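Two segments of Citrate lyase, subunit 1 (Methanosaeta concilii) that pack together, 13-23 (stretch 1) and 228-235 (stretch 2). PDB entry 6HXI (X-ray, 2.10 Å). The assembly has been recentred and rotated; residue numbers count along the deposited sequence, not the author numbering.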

ATOM      1  N   ASN C  13     -15.480 -65.631   8.687  1.00 57.37           N
ATOM      2  CA  ASN C  13     -16.051 -64.433   9.305  1.00 57.68           C
ATOM      3  C   ASN C  13     -16.516 -63.470   8.224  1.00 60.39           C
ATOM      4  O   ASN C  13     -17.617 -62.921   8.352  1.00 60.60           O
ATOM      5  N   LEU C  14     -15.698 -63.310   7.137  1.00 54.70           N
ATOM      6  CA  LEU C  14     -16.030 -62.487   5.962  1.00 52.97           C
ATOM      7  C   LEU C  14     -17.283 -63.076   5.295  1.00 58.02           C
ATOM      8  O   LEU C  14     -18.231 -62.345   5.011  1.00 58.58           O
ATOM      9  N   LEU C  15     -17.297 -64.405   5.092  1.00 55.03           N
ATOM     10  CA  LEU C  15     -18.427 -65.109   4.496  1.00 54.61           C
ATOM     11  C   LEU C  15     -19.692 -64.948   5.348  1.00 59.45           C
ATOM     12  O   LEU C  15     -20.761 -64.691   4.794  1.00 61.54           O
ATOM     13  N   ALA C  16     -19.564 -65.074   6.675  1.00 54.28           N
ATOM     14  CA  ALA C  16     -20.672 -64.929   7.617  1.00 55.67           C
ATOM     15  C   ALA C  16     -21.233 -63.510   7.593  1.00 61.33           C
ATOM     16  O   ALA C  16     -22.446 -63.344   7.570  1.00 61.69           O
ATOM     17  N   ARG C  17     -20.351 -62.499   7.506  1.00 59.27           N
ATOM     18  CA  ARG C  17     -20.725 -61.092   7.474  1.00 60.12           C
ATOM     19  C   ARG C  17     -21.285 -60.610   6.139  1.00 62.49           C
ATOM     20  O   ARG C  17     -22.351 -60.001   6.126  1.00 63.31           O
ATOM     21  N   TYR C  18     -20.569 -60.838   5.033  1.00 57.56           N
ATOM     22  CA  TYR C  18     -20.934 -60.238   3.748  1.00 56.12           C
ATOM     23  C   TYR C  18     -21.692 -61.161   2.749  1.00 60.89           C
ATOM     24  O   TYR C  18     -22.411 -60.622   1.903  1.00 61.67           O
ATOM     25  N   LEU C  19     -21.645 -62.498   2.892  1.00 57.89           N
ATOM     26  CA  LEU C  19     -22.425 -63.343   1.974  1.00 58.40           C
ATOM     27  C   LEU C  19     -23.976 -63.173   2.126  1.00 64.79           C
ATOM     28  O   LEU C  19     -24.643 -63.161   1.085  1.00 63.80           O
ATOM     29  N   PRO C  20     -24.566 -62.951   3.340  1.00 63.81           N
ATOM     30  CA  PRO C  20     -26.030 -62.737   3.422  1.00 66.36           C
ATOM     31  C   PRO C  20     -26.574 -61.469   2.732  1.00 72.92           C
ATOM     32  O   PRO C  20     -27.772 -61.211   2.821  1.00 75.69           O
ATOM     33  N   GLU C  21     -25.708 -60.699   2.038  1.00 69.05           N
ATOM     34  CA  GLU C  21     -26.032 -59.474   1.293  1.00 69.89           C
ATOM     35  C   GLU C  21     -26.320 -59.775  -0.181  1.00 74.24           C
ATOM     36  O   GLU C  21     -26.938 -58.964  -0.867  1.00 75.75           O
ATOM     37  N   TYR C  22     -25.859 -60.940  -0.658  1.00 69.64           N
ATOM     38  CA  TYR C  22     -26.010 -61.450  -2.026  1.00 68.86           C
ATOM     39  C   TYR C  22     -27.001 -62.632  -2.051  1.00 77.71           C
ATOM     40  O   TYR C  22     -27.739 -62.823  -3.021  1.00 78.08           O
ATOM     41  N   LEU C  23     -26.998 -63.411  -0.963  1.00 77.42           N
ATOM     42  CA  LEU C  23     -27.796 -64.612  -0.732  1.00 79.82           C
ATOM     43  C   LEU C  23     -28.681 -64.399   0.514  1.00 88.79           C
ATOM     44  O   LEU C  23     -28.612 -63.337   1.141  1.00 88.72           O
ATOM     45  N   LYS C 228     -11.464 -51.147   3.191  1.00 54.32           N
ATOM     46  CA  LYS C 228     -11.254 -50.686   4.569  1.00 56.78           C
ATOM     47  C   LYS C 228     -12.328 -51.139   5.548  1.00 62.22           C
ATOM     48  O   LYS C 228     -12.002 -51.393   6.704  1.00 63.91           O
ATOM     49  N   LYS C 229     -13.585 -51.271   5.089  1.00 63.04           N
ATOM     50  CA  LYS C 229     -14.682 -51.707   5.952  1.00 63.29           C
ATOM     51  C   LYS C 229     -14.827 -53.238   6.005  1.00 65.72           C
ATOM     52  O   LYS C 229     -15.046 -53.780   7.091  1.00 66.22           O
ATOM     53  N   ARG C 230     -14.687 -53.936   4.855  1.00 59.28           N
ATOM     54  CA  ARG C 230     -14.831 -55.391   4.833  1.00 57.12           C
ATOM     55  C   ARG C 230     -13.646 -56.107   5.500  1.00 59.78           C
ATOM     56  O   ARG C 230     -13.870 -57.078   6.216  1.00 61.33           O
ATOM     57  N   TRP C 231     -12.417 -55.599   5.336  1.00 54.19           N
ATOM     58  CA  TRP C 231     -11.209 -56.203   5.924  1.00 53.14           C
ATOM     59  C   TRP C 231     -10.883 -55.676   7.340  1.00 59.79           C
ATOM     60  O   TRP C 231      -9.834 -56.043   7.888  1.00 58.46           O
ATOM     61  N   SER C 232     -11.767 -54.820   7.914  1.00 59.32           N
ATOM     62  CA  SER C 232     -11.594 -54.163   9.221  1.00 61.07           C
ATOM     63  C   SER C 232     -11.118 -55.068  10.367  1.00 67.33           C
ATOM     64  O   SER C 232     -10.201 -54.691  11.106  1.00 65.06           O
ATOM     65  N   GLU C 233     -11.732 -56.256  10.491  1.00 68.34           N
ATOM     66  CA  GLU C 233     -11.472 -57.251  11.536  1.00 69.68           C
ATOM     67  C   GLU C 233     -10.342 -58.247  11.227  1.00 74.67           C
ATOM     68  O   GLU C 233     -10.155 -59.188  11.999  1.00 74.48           O
ATOM     69  N   LEU C 234      -9.589 -58.070  10.131  1.00 72.41           N
ATOM     70  CA  LEU C 234      -8.531 -59.052   9.851  1.00 72.60           C
ATOM     71  C   LEU C 234      -7.126 -58.454   9.660  1.00 75.24           C
ATOM     72  O   LEU C 234      -6.964 -57.275   9.326  1.00 74.84           O
ATOM     73  N   ALA C 235      -6.126 -59.324   9.852  1.00 70.77           N
ATOM     74  CA  ALA C 235      -4.703 -59.057   9.680  1.00 70.46           C
ATOM     75  C   ALA C 235      -4.091 -60.256   8.946  1.00 72.76           C
ATOM     76  O   ALA C 235      -4.505 -61.394   9.196  1.00 72.45           O
TER

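R230 anchors the contact between the two stretches. Its extended side chain (chi1 m, chi2 and chi3 t) carries the guanidinium to Y22 (chi1 m), where NH1 and NH2 both donate hydrogen bonds to Y22 OH, at 2.9 and 2.8 Å. The hydroxyl lies near the guanidinium plane, so both nitrogens can share it; although the CA-to-CB bond of Y22 points sideways, the end of its side chain comes nearer. E21 (m, t) adds a longer salt bridge, OE1 to R230 NH2 at 3.6 Å.

A second salt bridge joins R17 NH2 to E233 OE1 at 3.3 Å. Here the carboxylate oxygen sits over a face of the R17 guanidinium, so charge attraction holds the pair without an N-H aimed at the oxygen. R17 has chi1 t, with chi2 and chi3 between wells, and its NH2 also lies 3.1 Å from R230 O.

Between these charged groups Y18 (m) points toward stretch 2 and lays its ring against the aliphatic part of R230: R230 CG stands 3.7 Å from the Y18 ring centroid, almost on the ring normal, a CH-pi contact. L14 (m, t) also points inward; its CD2 meets R230 O at 3.1 Å, while L14 CD1 packs on L234 CD2 at 3.8 Å. W231, by contrast, points away.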

ATOM      1  CB  ASN C  13     -15.064 -63.753  10.246  1.00 57.20           C
ATOM      2  CG  ASN C  13     -15.654 -63.404  11.588  1.00 88.88           C
ATOM      3  OD1 ASN C  13     -16.717 -62.772  11.699  1.00 87.60           O
ATOM      4  ND2 ASN C  13     -14.980 -63.821  12.647  1.00 82.28           N
ATOM      5  CB  LEU C  14     -14.861 -62.408   4.942  1.00 50.42           C
ATOM      6  CG  LEU C  14     -13.686 -61.468   5.274  1.00 54.75           C
ATOM      7  CD1 LEU C  14     -12.498 -61.689   4.335  1.00 51.03           C
ATOM      8  CD2 LEU C  14     -14.111 -60.026   5.223  1.00 59.44           C
ATOM      9  CB  LEU C  15     -18.120 -66.599   4.264  1.00 53.92           C
ATOM     10  CG  LEU C  15     -19.089 -67.264   3.297  1.00 57.08           C
ATOM     11  CD1 LEU C  15     -18.724 -66.950   1.885  1.00 55.08           C
ATOM     12  CD2 LEU C  15     -19.134 -68.759   3.498  1.00 59.57           C
ATOM     13  CB  ALA C  16     -20.222 -65.291   9.014  1.00 57.83           C
ATOM     14  CB  ARG C  17     -19.538 -60.200   7.906  1.00 60.79           C
ATOM     15  CG  ARG C  17     -19.945 -58.818   8.420  1.00 76.78           C
ATOM     16  CD  ARG C  17     -19.102 -58.357   9.599  1.00 87.98           C
ATOM     17  NE  ARG C  17     -17.963 -57.535   9.184  1.00 98.82           N
ATOM     18  CZ  ARG C  17     -16.728 -57.991   8.990  1.00105.39           C
ATOM     19  NH1 ARG C  17     -16.453 -59.282   9.160  1.00 94.83           N
ATOM     20  NH2 ARG C  17     -15.760 -57.162   8.620  1.00 73.80           N
ATOM     21  CB  TYR C  18     -19.690 -59.574   3.111  1.00 53.74           C
ATOM     22  CG  TYR C  18     -19.141 -58.509   4.033  1.00 54.25           C
ATOM     23  CD1 TYR C  18     -19.838 -57.320   4.246  1.00 58.04           C
ATOM     24  CD2 TYR C  18     -18.017 -58.751   4.816  1.00 53.46           C
ATOM     25  CE1 TYR C  18     -19.393 -56.374   5.166  1.00 58.39           C
ATOM     26  CE2 TYR C  18     -17.572 -57.817   5.751  1.00 54.65           C
ATOM     27  CZ  TYR C  18     -18.262 -56.627   5.921  1.00 65.72           C
ATOM     28  OH  TYR C  18     -17.843 -55.683   6.834  1.00 72.19           O
ATOM     29  CB  LEU C  19     -22.027 -64.817   2.000  1.00 57.99           C
ATOM     30  CG  LEU C  19     -22.508 -65.636   0.781  1.00 62.43           C
ATOM     31  CD1 LEU C  19     -21.605 -65.412  -0.439  1.00 60.39           C
ATOM     32  CD2 LEU C  19     -22.589 -67.114   1.119  1.00 64.47           C
ATOM     33  CB  PRO C  20     -26.303 -62.710   4.933  1.00 69.72           C
ATOM     34  CG  PRO C  20     -25.116 -63.310   5.566  1.00 72.40           C
ATOM     35  CD  PRO C  20     -23.972 -62.956   4.692  1.00 65.60           C
ATOM     36  CB  GLU C  21     -24.873 -58.462   1.389  1.00 69.94           C
ATOM     37  CG  GLU C  21     -24.834 -57.702   2.706  1.00 79.93           C
ATOM     38  CD  GLU C  21     -23.687 -56.726   2.890  1.00 96.67           C
ATOM     39  OE1 GLU C  21     -23.240 -56.112   1.892  1.00 82.95           O
ATOM     40  OE2 GLU C  21     -23.263 -56.540   4.053  1.00 95.34           O
ATOM     41  CB  TYR C  22     -24.628 -61.908  -2.562  1.00 65.85           C
ATOM     42  CG  TYR C  22     -23.539 -60.857  -2.465  1.00 62.83           C
ATOM     43  CD1 TYR C  22     -23.581 -59.706  -3.246  1.00 64.43           C
ATOM     44  CD2 TYR C  22     -22.475 -61.007  -1.583  1.00 61.41           C
ATOM     45  CE1 TYR C  22     -22.578 -58.738  -3.164  1.00 63.58           C
ATOM     46  CE2 TYR C  22     -21.462 -60.049  -1.498  1.00 60.80           C
ATOM     47  CZ  TYR C  22     -21.518 -58.913  -2.289  1.00 66.52           C
ATOM     48  OH  TYR C  22     -20.536 -57.950  -2.201  1.00 63.41           O
ATOM     49  CB  LEU C  23     -26.772 -65.740  -0.470  1.00 78.23           C
ATOM     50  CG  LEU C  23     -27.182 -67.192  -0.645  1.00 83.82           C
ATOM     51  CD1 LEU C  23     -27.678 -67.471  -2.063  1.00 84.65           C
ATOM     52  CD2 LEU C  23     -26.018 -68.108  -0.305  1.00 83.62           C
ATOM     53  CB  LYS C 228     -11.052 -49.168   4.640  1.00 61.47           C
ATOM     54  CG  LYS C 228      -9.739 -48.694   4.001  1.00 75.27           C
ATOM     55  CD  LYS C 228      -9.579 -47.177   4.112  1.00 85.60           C
ATOM     56  CE  LYS C 228      -8.663 -46.618   3.052  1.00 89.11           C
ATOM     57  NZ  LYS C 228      -8.222 -45.231   3.370  1.00101.00           N
ATOM     58  CB  LYS C 229     -16.012 -51.009   5.607  1.00 66.93           C
ATOM     59  CG  LYS C 229     -16.420 -51.050   4.143  1.00 93.49           C
ATOM     60  CD  LYS C 229     -17.867 -50.575   3.960  1.00111.76           C
ATOM     61  CE  LYS C 229     -18.404 -50.923   2.590  1.00127.26           C
ATOM     62  NZ  LYS C 229     -19.889 -50.858   2.537  1.00137.37           N
ATOM     63  CB  ARG C 230     -15.114 -55.916   3.418  1.00 53.50           C
ATOM     64  CG  ARG C 230     -16.486 -55.498   2.898  1.00 59.86           C
ATOM     65  CD  ARG C 230     -16.863 -56.182   1.592  1.00 62.95           C
ATOM     66  NE  ARG C 230     -18.250 -55.905   1.201  1.00 62.36           N
ATOM     67  CZ  ARG C 230     -18.943 -56.618   0.319  1.00 72.73           C
ATOM     68  NH1 ARG C 230     -18.394 -57.671  -0.278  1.00 55.96           N
ATOM     69  NH2 ARG C 230     -20.198 -56.298   0.040  1.00 56.93           N
ATOM     70  CB  TRP C 231      -9.977 -55.970   5.018  1.00 50.10           C
ATOM     71  CG  TRP C 231     -10.006 -56.571   3.644  1.00 49.87           C
ATOM     72  CD1 TRP C 231     -11.058 -57.181   3.021  1.00 52.71           C
ATOM     73  CD2 TRP C 231      -8.917 -56.595   2.711  1.00 48.77           C
ATOM     74  NE1 TRP C 231     -10.687 -57.588   1.760  1.00 51.78           N
ATOM     75  CE2 TRP C 231      -9.376 -57.247   1.545  1.00 52.40           C
ATOM     76  CE3 TRP C 231      -7.584 -56.163   2.761  1.00 48.78           C
ATOM     77  CZ2 TRP C 231      -8.559 -57.442   0.426  1.00 51.00           C
ATOM     78  CZ3 TRP C 231      -6.780 -56.361   1.652  1.00 49.38           C
ATOM     79  CH2 TRP C 231      -7.271 -56.982   0.499  1.00 49.76           C
ATOM     80  CB  SER C 232     -12.872 -53.441   9.633  1.00 66.90           C
ATOM     81  OG  SER C 232     -13.939 -54.359   9.789  1.00 81.06           O
ATOM     82  CB  GLU C 233     -12.775 -58.011  11.874  1.00 72.00           C
ATOM     83  CG  GLU C 233     -13.637 -57.323  12.919  1.00 91.21           C
ATOM     84  CD  GLU C 233     -14.855 -56.587  12.394  1.00128.71           C
ATOM     85  OE1 GLU C 233     -15.802 -57.266  11.935  1.00133.57           O
ATOM     86  OE2 GLU C 233     -14.891 -55.338  12.500  1.00128.34           O
ATOM     87  CB  LEU C 234      -8.896 -59.979   8.663  1.00 72.61           C
ATOM     88  CG  LEU C 234      -8.685 -59.456   7.234  1.00 76.69           C
ATOM     89  CD1 LEU C 234      -7.459 -60.083   6.608  1.00 76.25           C
ATOM     90  CD2 LEU C 234      -9.874 -59.776   6.372  1.00 79.74           C
ATOM     91  CB  ALA C 235      -4.037 -58.865  11.037  1.00 71.32           C
TER